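Local coordinates for response regulator receiver domain protein (CheY) (Rhodospirillum rubrum, PDB 3HEB) that probably acts as a phosphorylation-dependent switch in two-component signalling, as other receiver domains do, at residues D76-V81 / Q105-L110; Y45-D50 / K82-T87; L14-L19 / I116-N121. All coordinates share one frame; numbering follows the deposited sequence.

Contact 1. Residues D76-V81 / Q105-L110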
ATOM      1  N   ASP A  76      10.374  -7.148 -12.780  1.00 19.61           N
ATOM      2  CA  ASP A  76      10.543  -8.586 -12.656  1.00 19.47           C
ATOM      3  C   ASP A  76      10.874  -9.013 -11.230  1.00 18.55           C
ATOM      4  O   ASP A  76      10.570 -10.134 -10.827  1.00 20.28           O
ATOM      5  CB  ASP A  76      11.595  -9.064 -13.648  1.00 19.82           C
ATOM      6  CG  ASP A  76      11.101  -8.968 -15.076  1.00 18.49           C
ATOM      7  OD1 ASP A  76      10.023  -9.523 -15.362  1.00 17.22           O
ATOM      8  OD2 ASP A  76      11.774  -8.339 -15.910  1.00 19.15           O
ATOM      9  N   ILE A  77      11.489  -8.121 -10.460  1.00 16.38           N
ATOM     10  CA  ILE A  77      11.792  -8.433  -9.072  1.00 15.01           C
ATOM     11  C   ILE A  77      10.431  -8.517  -8.375  1.00 15.01           C
ATOM     12  O   ILE A  77      10.172  -9.436  -7.604  1.00 15.25           O
ATOM     13  CB  ILE A  77      12.657  -7.322  -8.405  1.00 12.02           C
ATOM     14  CG1 ILE A  77      14.055  -7.294  -9.038  1.00 11.99           C
ATOM     15  CG2 ILE A  77      12.756  -7.569  -6.909  1.00  9.32           C
ATOM     16  CD1 ILE A  77      15.008  -6.284  -8.427  1.00  8.27           C
ATOM     17  N   LEU A  78       9.565  -7.555  -8.688  1.00 16.15           N
ATOM     18  CA  LEU A  78       8.211  -7.460  -8.141  1.00 16.81           C
ATOM     19  C   LEU A  78       7.432  -8.732  -8.456  1.00 17.19           C
ATOM     20  O   LEU A  78       6.786  -9.307  -7.582  1.00 17.07           O
ATOM     21  CB  LEU A  78       7.480  -6.263  -8.767  1.00 16.35           C
ATOM     22  CG  LEU A  78       6.223  -5.630  -8.155  1.00 18.82           C
ATOM     23  CD1 LEU A  78       5.490  -4.888  -9.264  1.00 19.87           C
ATOM     24  CD2 LEU A  78       5.302  -6.653  -7.549  1.00 19.41           C
ATOM     25  N   LYS A  79       7.490  -9.157  -9.716  1.00 18.09           N
ATOM     26  CA  LYS A  79       6.779 -10.352 -10.146  1.00 19.72           C
ATOM     27  C   LYS A  79       7.217 -11.568  -9.351  1.00 19.13           C
ATOM     28  O   LYS A  79       6.388 -12.367  -8.925  1.00 20.88           O
ATOM     29  CB  LYS A  79       7.005 -10.605 -11.640  1.00 22.03           C
ATOM     30  CG  LYS A  79       6.429 -11.926 -12.127  1.00 26.89           C
ATOM     31  CD  LYS A  79       6.425 -12.046 -13.655  1.00 31.49           C
ATOM     32  CE  LYS A  79       5.335 -11.175 -14.277  1.00 35.29           C
ATOM     33  NZ  LYS A  79       5.254 -11.267 -15.772  1.00 35.46           N
ATOM     34  N   LEU A  80       8.525 -11.702  -9.154  1.00 18.13           N
ATOM     35  CA  LEU A  80       9.085 -12.833  -8.415  1.00 15.76           C
ATOM     36  C   LEU A  80       8.736 -12.818  -6.938  1.00 14.44           C
ATOM     37  O   LEU A  80       8.488 -13.865  -6.346  1.00 14.74           O
ATOM     38  CB  LEU A  80      10.606 -12.856  -8.570  1.00 15.42           C
ATOM     39  CG  LEU A  80      11.161 -13.045  -9.984  1.00 16.88           C
ATOM     40  CD1 LEU A  80      12.677 -13.106  -9.921  1.00 17.17           C
ATOM     41  CD2 LEU A  80      10.612 -14.333 -10.600  1.00 19.01           C
ATOM     42  N   VAL A  81       8.727 -11.627  -6.346  1.00 14.30           N
ATOM     43  CA  VAL A  81       8.419 -11.455  -4.930  1.00 12.01           C
ATOM     44  C   VAL A  81       6.965 -11.766  -4.612  1.00 12.15           C
ATOM     45  O   VAL A  81       6.673 -12.398  -3.592  1.00 11.25           O
ATOM     46  CB  VAL A  81       8.697 -10.000  -4.468  1.00 12.64           C
ATOM     47  CG1 VAL A  81       8.215  -9.806  -3.028  1.00 10.61           C
ATOM     48  CG2 VAL A  81      10.175  -9.691  -4.578  1.00  9.38           C
ATOM     49  N   GLN A 105      -0.094   0.883 -13.653  1.00 17.30           N
ATOM     50  CA  GLN A 105      -1.114  -0.159 -13.683  1.00 17.00           C
ATOM     51  C   GLN A 105      -0.507  -1.565 -13.712  1.00 17.25           C
ATOM     52  O   GLN A 105      -1.041  -2.491 -13.089  1.00 17.80           O
ATOM     53  CB  GLN A 105      -2.028   0.036 -14.898  1.00 15.97           C
ATOM     54  CG  GLN A 105      -2.551   1.464 -15.048  1.00 17.00           C
ATOM     55  CD  GLN A 105      -3.460   1.647 -16.257  1.00 20.79           C
ATOM     56  OE1 GLN A 105      -3.191   1.128 -17.354  1.00 19.51           O
ATOM     57  NE2 GLN A 105      -4.536   2.407 -16.067  1.00 21.10           N
ATOM     58  N   ARG A 106       0.605  -1.724 -14.424  1.00 15.05           N
ATOM     59  CA  ARG A 106       1.259  -3.022 -14.526  1.00 17.87           C
ATOM     60  C   ARG A 106       1.825  -3.471 -13.168  1.00 17.25           C
ATOM     61  O   ARG A 106       1.698  -4.642 -12.787  1.00 16.44           O
ATOM     62  CB  ARG A 106       2.375  -2.964 -15.576  1.00 22.01           C
ATOM     63  CG  ARG A 106       2.756  -4.322 -16.155  1.00 26.72           C
ATOM     64  CD  ARG A 106       3.863  -4.197 -17.210  1.00 34.50           C
ATOM     65  NE  ARG A 106       3.995  -5.409 -18.028  1.00 38.65           N
ATOM     66  CZ  ARG A 106       3.355  -5.616 -19.180  1.00 41.77           C
ATOM     67  NH1 ARG A 106       2.534  -4.693 -19.672  1.00 41.23           N
ATOM     68  NH2 ARG A 106       3.532  -6.753 -19.846  1.00 42.96           N
ATOM     69  N   CYS A 107       2.445  -2.540 -12.446  1.00 14.97           N
ATOM     70  CA  CYS A 107       3.008  -2.835 -11.130  1.00 15.41           C
ATOM     71  C   CYS A 107       1.897  -3.292 -10.185  1.00 15.89           C
ATOM     72  O   CYS A 107       2.034  -4.294  -9.478  1.00 15.05           O
ATOM     73  CB  CYS A 107       3.720  -1.602 -10.558  1.00 13.90           C
ATOM     74  SG  CYS A 107       5.263  -1.163 -11.431  1.00 15.46           S
ATOM     75  N   TYR A 108       0.789  -2.561 -10.170  1.00 14.77           N
ATOM     76  CA  TYR A 108      -0.308  -2.968  -9.317  1.00 16.27           C
ATOM     77  C   TYR A 108      -0.826  -4.344  -9.764  1.00 16.11           C
ATOM     78  O   TYR A 108      -1.088  -5.210  -8.932  1.00 17.35           O
ATOM     79  CB  TYR A 108      -1.422  -1.918  -9.343  1.00 14.02           C
ATOM     80  CG  TYR A 108      -1.107  -0.692  -8.513  1.00 14.63           C
ATOM     81  CD1 TYR A 108      -0.775   0.528  -9.113  1.00 15.33           C
ATOM     82  CD2 TYR A 108      -1.156  -0.745  -7.122  1.00 14.11           C
ATOM     83  CE1 TYR A 108      -0.508   1.669  -8.339  1.00 14.97           C
ATOM     84  CE2 TYR A 108      -0.884   0.381  -6.338  1.00 14.23           C
ATOM     85  CZ  TYR A 108      -0.567   1.585  -6.952  1.00 16.05           C
ATOM     86  OH  TYR A 108      -0.318   2.697  -6.179  1.00 15.81           O
ATOM     87  N   ASP A 109      -0.961  -4.553 -11.071  1.00 15.82           N
ATOM     88  CA  ASP A 109      -1.430  -5.844 -11.552  1.00 15.41           C
ATOM     89  C   ASP A 109      -0.448  -6.910 -11.109  1.00 15.78           C
ATOM     90  O   ASP A 109      -0.857  -8.005 -10.744  1.00 16.15           O
ATOM     91  CB  ASP A 109      -1.565  -5.864 -13.076  1.00 17.14           C
ATOM     92  CG  ASP A 109      -2.707  -4.988 -13.576  1.00 19.36           C
ATOM     93  OD1 ASP A 109      -3.607  -4.635 -12.770  1.00 19.42           O
ATOM     94  OD2 ASP A 109      -2.709  -4.667 -14.782  1.00 20.15           O
ATOM     95  N   LEU A 110       0.844  -6.584 -11.131  1.00 16.53           N
ATOM     96  CA  LEU A 110       1.879  -7.524 -10.700  1.00 17.14           C
ATOM     97  C   LEU A 110       1.901  -7.713  -9.186  1.00 16.52           C
ATOM     98  O   LEU A 110       2.631  -8.564  -8.683  1.00 16.72           O
ATOM     99  CB  LEU A 110       3.269  -7.068 -11.154  1.00 16.68           C
ATOM    100  CG  LEU A 110       3.907  -7.613 -12.439  1.00 19.53           C
ATOM    101  CD1 LEU A 110       3.043  -8.721 -13.056  1.00 19.83           C
ATOM    102  CD2 LEU A 110       4.125  -6.464 -13.415  1.00 18.08           C
TER
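Leu78 reaches from helix 74-83 to segment 105-110 and meets Cys107 and Leu110 by van der Waals contact; no hydrogen bond crosses between the two segments. The apolar part is carried by its two methyl branches. CD1 lies 3.6 Å from CB of Leu110 and 4.0 Å from CB of Cys107, so one methyl fills the angle between two residues three positions apart. With CG anti to the backbone N (chi1 -162°), the branched end is directed at the other helix.

The same leucine also packs on main-chain oxygens: its CD1 is 3.5 Å from the carbonyl O of Cys107, and its CD2 stands equally near the O of Leu110. A third contact is made by the aliphatic part of a charged chain. Lys79 bends at chi3 (-74°), and its CE comes within 3.6 Å of CD1 of Leu110, while the ammonium group runs on past the leucine on the more exposed side.

Backbones come closest at Lys79 and Leu110, 5.7 Å between their CA atoms. Both helices cover the same side of the parallel receiver sheet. Cys107 rests on Ile94 of strand 92-96, Leu110 on Ile75 of the facing helix, and Ile77 turns to Leu43 of helix 39-47, while Asp109 forms a salt bridge with Arg89 of the second subunit.

Contact 2. Residues Y45-D50 / K82-T87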
ATOM      1  N   TYR A  45      19.400 -12.049  -1.606  1.00 18.71           N
ATOM      2  CA  TYR A  45      19.022 -11.884  -0.209  1.00 17.40           C
ATOM      3  C   TYR A  45      17.599 -12.365   0.063  1.00 16.76           C
ATOM      4  O   TYR A  45      17.338 -13.068   1.035  1.00 15.18           O
ATOM      5  CB  TYR A  45      19.140 -10.406   0.176  1.00 17.43           C
ATOM      6  CG  TYR A  45      18.529 -10.074   1.519  1.00 18.75           C
ATOM      7  CD1 TYR A  45      19.139 -10.498   2.706  1.00 18.02           C
ATOM      8  CD2 TYR A  45      17.325  -9.374   1.606  1.00 16.54           C
ATOM      9  CE1 TYR A  45      18.568 -10.239   3.943  1.00 18.26           C
ATOM     10  CE2 TYR A  45      16.738  -9.106   2.847  1.00 18.01           C
ATOM     11  CZ  TYR A  45      17.366  -9.545   4.012  1.00 18.90           C
ATOM     12  OH  TYR A  45      16.793  -9.306   5.239  1.00 18.02           O
ATOM     13  N   LEU A  46      16.685 -11.976  -0.818  1.00 17.77           N
ATOM     14  CA  LEU A  46      15.276 -12.318  -0.701  1.00 18.13           C
ATOM     15  C   LEU A  46      14.933 -13.785  -0.939  1.00 19.34           C
ATOM     16  O   LEU A  46      14.057 -14.339  -0.271  1.00 17.52           O
ATOM     17  CB  LEU A  46      14.474 -11.457  -1.674  1.00 18.46           C
ATOM     18  CG  LEU A  46      13.648 -10.263  -1.175  1.00 20.79           C
ATOM     19  CD1 LEU A  46      14.176  -9.728   0.143  1.00 19.89           C
ATOM     20  CD2 LEU A  46      13.649  -9.188  -2.265  1.00 17.55           C
ATOM     21  N   PHE A  47      15.611 -14.414  -1.894  1.00 20.64           N
ATOM     22  CA  PHE A  47      15.324 -15.804  -2.221  1.00 23.61           C
ATOM     23  C   PHE A  47      16.382 -16.815  -1.793  1.00 25.99           C
ATOM     24  O   PHE A  47      16.102 -18.013  -1.710  1.00 26.05           O
ATOM     25  CB  PHE A  47      15.051 -15.934  -3.725  1.00 22.26           C
ATOM     26  CG  PHE A  47      13.859 -15.148  -4.187  1.00 21.82           C
ATOM     27  CD1 PHE A  47      14.012 -13.875  -4.729  1.00 20.84           C
ATOM     28  CD2 PHE A  47      12.571 -15.668  -4.035  1.00 22.32           C
ATOM     29  CE1 PHE A  47      12.898 -13.129  -5.111  1.00 22.10           C
ATOM     30  CE2 PHE A  47      11.446 -14.929  -4.414  1.00 19.93           C
ATOM     31  CZ  PHE A  47      11.611 -13.659  -4.952  1.00 22.43           C
ATOM     32  N   GLY A  48      17.589 -16.333  -1.511  1.00 29.24           N
ATOM     33  CA  GLY A  48      18.657 -17.224  -1.091  1.00 30.12           C
ATOM     34  C   GLY A  48      19.384 -17.846  -2.266  1.00 31.07           C
ATOM     35  O   GLY A  48      18.987 -17.667  -3.418  1.00 30.25           O
ATOM     36  N   ASP A  49      20.445 -18.588  -1.974  1.00 32.88           N
ATOM     37  CA  ASP A  49      21.240 -19.230  -3.008  1.00 34.53           C
ATOM     38  C   ASP A  49      20.473 -20.341  -3.699  1.00 35.08           C
ATOM     39  O   ASP A  49      20.675 -20.594  -4.885  1.00 36.18           O
ATOM     40  CB  ASP A  49      22.529 -19.781  -2.405  1.00 36.91           C
ATOM     41  CG  ASP A  49      23.396 -18.692  -1.817  1.00 39.05           C
ATOM     42  OD1 ASP A  49      23.721 -17.745  -2.565  1.00 40.71           O
ATOM     43  OD2 ASP A  49      23.746 -18.775  -0.616  1.00 38.67           O
ATOM     44  N   ASP A  50      19.596 -21.007  -2.956  1.00 35.54           N
ATOM     45  CA  ASP A  50      18.797 -22.080  -3.531  1.00 35.50           C
ATOM     46  C   ASP A  50      17.673 -21.490  -4.379  1.00 34.54           C
ATOM     47  O   ASP A  50      17.036 -22.197  -5.159  1.00 33.51           O
ATOM     48  CB  ASP A  50      18.222 -22.974  -2.422  1.00 37.72           C
ATOM     49  CG  ASP A  50      17.547 -22.182  -1.317  1.00 39.62           C
ATOM     50  OD1 ASP A  50      16.618 -21.399  -1.618  1.00 39.56           O
ATOM     51  OD2 ASP A  50      17.946 -22.348  -0.145  1.00 41.40           O
ATOM     52  N   LYS A  82       6.067 -11.322  -5.491  1.00 12.06           N
ATOM     53  CA  LYS A  82       4.633 -11.514  -5.306  1.00 15.02           C
ATOM     54  C   LYS A  82       4.076 -12.864  -5.732  1.00 17.41           C
ATOM     55  O   LYS A  82       2.889 -13.133  -5.532  1.00 19.35           O
ATOM     56  CB  LYS A  82       3.855 -10.392  -6.013  1.00 12.77           C
ATOM     57  CG  LYS A  82       3.964  -9.031  -5.333  1.00 12.56           C
ATOM     58  CD  LYS A  82       3.454  -9.081  -3.888  1.00 11.00           C
ATOM     59  CE  LYS A  82       3.707  -7.767  -3.159  1.00 11.04           C
ATOM     60  NZ  LYS A  82       3.270  -7.820  -1.728  1.00 11.99           N
ATOM     61  N   GLU A  83       4.925 -13.708  -6.310  1.00 19.29           N
ATOM     62  CA  GLU A  83       4.504 -15.036  -6.744  1.00 21.31           C
ATOM     63  C   GLU A  83       4.949 -16.132  -5.775  1.00 21.83           C
ATOM     64  O   GLU A  83       4.257 -17.123  -5.607  1.00 23.05           O
ATOM     65  CB  GLU A  83       5.035 -15.324  -8.153  1.00 22.70           C
ATOM     66  CG  GLU A  83       4.027 -15.039  -9.258  1.00 26.72           C
ATOM     67  CD  GLU A  83       4.681 -14.727 -10.590  1.00 29.13           C
ATOM     68  OE1 GLU A  83       5.599 -15.466 -11.002  1.00 30.85           O
ATOM     69  OE2 GLU A  83       4.271 -13.739 -11.232  1.00 32.56           O
ATOM     70  N   ASN A  84       6.097 -15.936  -5.134  1.00 23.08           N
ATOM     71  CA  ASN A  84       6.637 -16.893  -4.178  1.00 22.95           C
ATOM     72  C   ASN A  84       6.053 -16.740  -2.769  1.00 23.27           C
ATOM     73  O   ASN A  84       6.030 -15.649  -2.203  1.00 22.00           O
ATOM     74  CB  ASN A  84       8.160 -16.752  -4.137  1.00 25.36           C
ATOM     75  CG  ASN A  84       8.792 -17.461  -2.946  1.00 26.99           C
ATOM     76  OD1 ASN A  84       8.641 -17.033  -1.804  1.00 30.15           O
ATOM     77  ND2 ASN A  84       9.504 -18.551  -3.213  1.00 27.03           N
ATOM     78  N   PRO A  85       5.582 -17.849  -2.179  1.00 23.02           N
ATOM     79  CA  PRO A  85       4.978 -17.936  -0.843  1.00 22.29           C
ATOM     80  C   PRO A  85       5.654 -17.222   0.329  1.00 23.44           C
ATOM     81  O   PRO A  85       4.968 -16.640   1.178  1.00 23.38           O
ATOM     82  CB  PRO A  85       4.899 -19.441  -0.606  1.00 22.39           C
ATOM     83  CG  PRO A  85       4.626 -19.966  -1.984  1.00 23.73           C
ATOM     84  CD  PRO A  85       5.599 -19.174  -2.828  1.00 21.95           C
ATOM     85  N   HIS A  86       6.983 -17.266   0.400  1.00 22.12           N
ATOM     86  CA  HIS A  86       7.676 -16.647   1.529  1.00 23.51           C
ATOM     87  C   HIS A  86       8.097 -15.191   1.356  1.00 22.15           C
ATOM     88  O   HIS A  86       8.855 -14.673   2.176  1.00 23.15           O
ATOM     89  CB  HIS A  86       8.907 -17.479   1.925  1.00 25.58           C
ATOM     90  CG  HIS A  86       8.640 -18.948   2.006  1.00 28.33           C
ATOM     91  ND1 HIS A  86       8.880 -19.809   0.962  1.00 29.52           N
ATOM     92  CD2 HIS A  86       8.121 -19.712   3.008  1.00 28.85           C
ATOM     93  CE1 HIS A  86       8.524 -21.039   1.304  1.00 29.40           C
ATOM     94  NE2 HIS A  86       8.061 -20.996   2.545  1.00 29.85           N
ATOM     95  N   THR A  87       7.606 -14.530   0.312  1.00 19.79           N
ATOM     96  CA  THR A  87       7.960 -13.131   0.074  1.00 18.27           C
ATOM     97  C   THR A  87       6.788 -12.289  -0.412  1.00 17.51           C
ATOM     98  O   THR A  87       6.807 -11.068  -0.298  1.00 18.05           O
ATOM     99  CB  THR A  87       9.076 -12.999  -0.978  1.00 18.42           C
ATOM    100  OG1 THR A  87       8.637 -13.591  -2.211  1.00 20.10           O
ATOM    101  CG2 THR A  87      10.349 -13.672  -0.505  1.00 19.17           C
TER
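The ring of Phe47, at the end of helix 39-47, points its CE2 corner into the turn that follows helix 74-83, where Asn84 and Thr87 receive it. Phe47 holds CG anti to its own carbonyl carbon (chi1 -62°), which swings the ring out to the turn. CB of Asn84 meets it at the edge, in the ring plane, 3.8 Å from CE2. The amide of Asn84 stands almost upright to the ring, the two planes 85° apart.

OG1 of Thr87 approaches obliquely, 3.8 Å from Phe47 CE2. Its rotamer (chi1 59°) puts OG1 between the backbone N and the carbonyl carbon and sends CG2 the other way, to lie 3.8 Å from the carbonyl O of Leu46. The hydroxyl itself hydrogen-bonds to the O of Val81 on the preceding helix; toward the ring it makes only van der Waals contact.

Asn84 has a double role. Its OD1 accepts from the backbone N of His86 at 2.8 Å, an Asx turn; the bond is bent, with the donor above the carbonyl plane. ND2 gives its hydrogen bond to the O of Ser52, in the loop after helix 39-47.

Chemically, then, the ring adds only van der Waals contact, while the polar ends of Asn84 and Thr87 are satisfied by main-chain groups around it. The Asx bond shapes the turn itself, ND2 ties it to the loop that carries Ser52, and the Thr87 hydroxyl ties it back to helix 74-83.

Contact 3. Residues L14-L19 / I116-N121. With PO4 (phosphate ion), chain C.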
ATOM      1  N   LEU A  14      23.006   6.096  -6.341  1.00 17.94           N
ATOM      2  CA  LEU A  14      23.578   6.346  -5.036  1.00 18.45           C
ATOM      3  C   LEU A  14      23.125   7.660  -4.446  1.00 18.36           C
ATOM      4  O   LEU A  14      23.075   7.824  -3.225  1.00 19.70           O
ATOM      5  CB  LEU A  14      25.099   6.294  -5.122  1.00 17.49           C
ATOM      6  CG  LEU A  14      25.609   4.891  -5.461  1.00 16.56           C
ATOM      7  CD1 LEU A  14      27.137   4.901  -5.475  1.00 17.23           C
ATOM      8  CD2 LEU A  14      25.093   3.893  -4.425  1.00 13.05           C
ATOM      9  N   GLY A  15      22.789   8.602  -5.310  1.00 17.66           N
ATOM     10  CA  GLY A  15      22.332   9.872  -4.796  1.00 18.16           C
ATOM     11  C   GLY A  15      20.952   9.742  -4.178  1.00 17.91           C
ATOM     12  O   GLY A  15      20.692  10.286  -3.112  1.00 20.72           O
ATOM     13  N   HIS A  16      20.064   9.014  -4.846  1.00 17.06           N
ATOM     14  CA  HIS A  16      18.720   8.814  -4.331  1.00 14.73           C
ATOM     15  C   HIS A  16      18.755   7.882  -3.138  1.00 14.93           C
ATOM     16  O   HIS A  16      18.013   8.068  -2.171  1.00 15.12           O
ATOM     17  CB  HIS A  16      17.815   8.223  -5.408  1.00 13.34           C
ATOM     18  CG  HIS A  16      17.557   9.149  -6.555  1.00 11.51           C
ATOM     19  ND1 HIS A  16      16.655   8.863  -7.558  1.00 12.19           N
ATOM     20  CD2 HIS A  16      18.110  10.344  -6.880  1.00  8.40           C
ATOM     21  CE1 HIS A  16      16.663   9.837  -8.449  1.00 11.08           C
ATOM     22  NE2 HIS A  16      17.541  10.745  -8.058  1.00 12.33           N
ATOM     23  N   ALA A  17      19.624   6.881  -3.198  1.00 13.97           N
ATOM     24  CA  ALA A  17      19.728   5.935  -2.101  1.00 14.45           C
ATOM     25  C   ALA A  17      20.082   6.639  -0.797  1.00 14.39           C
ATOM     26  O   ALA A  17      19.548   6.299   0.251  1.00 15.24           O
ATOM     27  CB  ALA A  17      20.769   4.869  -2.417  1.00 15.37           C
ATOM     28  N   ARG A  18      20.977   7.620  -0.862  1.00 15.53           N
ATOM     29  CA  ARG A  18      21.380   8.344   0.334  1.00 17.50           C
ATOM     30  C   ARG A  18      20.317   9.352   0.758  1.00 17.80           C
ATOM     31  O   ARG A  18      20.208   9.685   1.933  1.00 18.42           O
ATOM     32  CB  ARG A  18      22.736   9.030   0.113  1.00 20.34           C
ATOM     33  CG  ARG A  18      23.920   8.051   0.007  1.00 23.66           C
ATOM     34  CD  ARG A  18      25.243   8.785  -0.249  1.00 27.13           C
ATOM     35  NE  ARG A  18      26.351   7.865  -0.520  1.00 29.77           N
ATOM     36  CZ  ARG A  18      26.838   6.997   0.361  1.00 31.99           C
ATOM     37  NH1 ARG A  18      26.322   6.923   1.580  1.00 34.56           N
ATOM     38  NH2 ARG A  18      27.838   6.193   0.025  1.00 32.87           N
ATOM     39  N   LEU A  19      19.522   9.831  -0.192  1.00 17.29           N
ATOM     40  CA  LEU A  19      18.453  10.774   0.135  1.00 18.21           C
ATOM     41  C   LEU A  19      17.284  10.039   0.803  1.00 17.76           C
ATOM     42  O   LEU A  19      16.683  10.534   1.761  1.00 18.41           O
ATOM     43  CB  LEU A  19      17.949  11.469  -1.130  1.00 20.06           C
ATOM     44  CG  LEU A  19      16.677  12.294  -0.923  1.00 21.94           C
ATOM     45  CD1 LEU A  19      16.991  13.505  -0.056  1.00 24.10           C
ATOM     46  CD2 LEU A  19      16.134  12.734  -2.269  1.00 24.63           C
ATOM     47  N   ILE A 116       4.978   4.953  -6.029  1.00 12.56           N
ATOM     48  CA  ILE A 116       5.282   6.358  -5.821  1.00 12.76           C
ATOM     49  C   ILE A 116       6.236   6.823  -6.898  1.00 13.32           C
ATOM     50  O   ILE A 116       7.323   6.269  -7.044  1.00 12.79           O
ATOM     51  CB  ILE A 116       5.970   6.603  -4.469  1.00 14.17           C
ATOM     52  CG1 ILE A 116       5.048   6.171  -3.326  1.00 13.75           C
ATOM     53  CG2 ILE A 116       6.348   8.084  -4.339  1.00 11.49           C
ATOM     54  CD1 ILE A 116       5.666   6.325  -1.938  1.00 10.38           C
ATOM     55  N   THR A 117       5.820   7.822  -7.665  1.00 13.33           N
ATOM     56  CA  THR A 117       6.681   8.370  -8.700  1.00 12.90           C
ATOM     57  C   THR A 117       7.607   9.340  -7.970  1.00 14.97           C
ATOM     58  O   THR A 117       7.142  10.214  -7.224  1.00 13.63           O
ATOM     59  CB  THR A 117       5.871   9.142  -9.767  1.00 11.84           C
ATOM     60  OG1 THR A 117       5.076   8.224 -10.526  1.00 11.55           O
ATOM     61  CG2 THR A 117       6.812   9.899 -10.702  1.00 11.27           C
ATOM     62  N   LYS A 118       8.913   9.175  -8.163  1.00 15.15           N
ATOM     63  CA  LYS A 118       9.884  10.043  -7.515  1.00 14.84           C
ATOM     64  C   LYS A 118       9.598  11.488  -7.888  1.00 14.47           C
ATOM     65  O   LYS A 118       9.526  11.815  -9.069  1.00 16.82           O
ATOM     66  CB  LYS A 118      11.306   9.697  -7.963  1.00 13.48           C
ATOM     67  CG  LYS A 118      11.819   8.346  -7.504  1.00 13.56           C
ATOM     68  CD  LYS A 118      13.252   8.156  -7.948  1.00 12.61           C
ATOM     69  CE  LYS A 118      13.776   6.813  -7.492  1.00 15.46           C
ATOM     70  NZ  LYS A 118      15.184   6.576  -7.927  1.00 14.96           N
ATOM     71  N   PRO A 119       9.396  12.366  -6.890  1.00 13.93           N
ATOM     72  CA  PRO A 119       9.134  13.762  -7.255  1.00 13.41           C
ATOM     73  C   PRO A 119      10.395  14.317  -7.921  1.00 14.77           C
ATOM     74  O   PRO A 119      11.519  13.972  -7.533  1.00 14.68           O
ATOM     75  CB  PRO A 119       8.840  14.429  -5.910  1.00 12.86           C
ATOM     76  CG  PRO A 119       8.235  13.304  -5.089  1.00 13.15           C
ATOM     77  CD  PRO A 119       9.127  12.125  -5.458  1.00 13.29           C
ATOM     78  N   VAL A 120      10.211  15.155  -8.935  1.00 15.76           N
ATOM     79  CA  VAL A 120      11.336  15.742  -9.644  1.00 14.11           C
ATOM     80  C   VAL A 120      12.097  16.668  -8.717  1.00 13.74           C
ATOM     81  O   VAL A 120      13.314  16.560  -8.590  1.00 14.34           O
ATOM     82  CB  VAL A 120      10.876  16.540 -10.872  1.00 14.45           C
ATOM     83  CG1 VAL A 120      12.055  17.272 -11.478  1.00 15.00           C
ATOM     84  CG2 VAL A 120      10.251  15.598 -11.904  1.00 16.99           C
ATOM     85  N   ASN A 121      11.373  17.574  -8.067  1.00 14.16           N
ATOM     86  CA  ASN A 121      11.993  18.518  -7.148  1.00 13.61           C
ATOM     87  C   ASN A 121      12.626  17.783  -5.962  1.00 14.32           C
ATOM     88  O   ASN A 121      11.941  17.059  -5.231  1.00 12.42           O
ATOM     89  CB  ASN A 121      10.963  19.516  -6.637  1.00 13.51           C
ATOM     90  CG  ASN A 121      11.609  20.683  -5.926  1.00 12.91           C
ATOM     91  OD1 ASN A 121      12.489  20.499  -5.094  1.00 16.77           O
ATOM     92  ND2 ASN A 121      11.176  21.889  -6.247  1.00 12.91           N
TER
HETATM   93  P   PO4 C 156      15.976  13.900  -9.671  1.00 48.60           P
HETATM   94  O1  PO4 C 156      16.056  15.270  -8.859  1.00 44.95           O
HETATM   95  O2  PO4 C 156      17.390  13.181  -9.680  1.00 42.35           O
HETATM   96  O3  PO4 C 156      14.912  12.942  -8.995  1.00 46.12           O
HETATM   97  O4  PO4 C 156      15.541  14.196 -11.166  1.00 44.72           O
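The backbones stay well apart, 9.5 Å between the CA atoms of His16 in the first turns of helix 14-26 and Lys118 in the loop after strand 114-117, and the extended Lys118 chain and the His16 ring span the gap. Lys118 brings NZ to the edge of the His16 ring and donates to ND1 at 2.7 Å, only 4° out of the ring plane. At the other nitrogen, NE2 donates to O2 of a phosphate ion, probably from the crystallisation liquor, at 2.9 Å and 156°. The imidazole is thereby gripped at both nitrogens, which fixes its rotation. An alanine at His16 would remove both bonds and is likely to leave the phosphate less firmly held and Lys118 without one of its partners.

NZ also forms a salt bridge with Glu11 and a long, weak ion pair with Asp66, the predicted phosphorylation site, consistent with the conserved lysine that receiver domains carry at the end of the last strand. Around the histidine, Phe125 of helix 122-136 meets the ring edge-to-face, and the backbone of Lys118 pairs with Thr96 of strand 92-96.

Contacts 1 and 2 share helix 74-83 and touch at several places, among them Val81 with Thr87 and the O of Leu110, which packs on Lys82. Together they tie three successive helices into one layer. Contact 2 is the more buried; contact 1 is partly open along its lysine side. Both are mainly van der Waals, though the polar groups of contact 2 bond to main-chain atoms of the turn and of the adjoining helix and loop. Contact 3 lies across the chain's centre from contact 2, centres about 26 Å apart, and is polar and ionic, beside the predicted phosphorylation site. Contacts 1 and 3 do not touch, yet helix 101-109 leads on to strand 114-117, and both reach the second subunit.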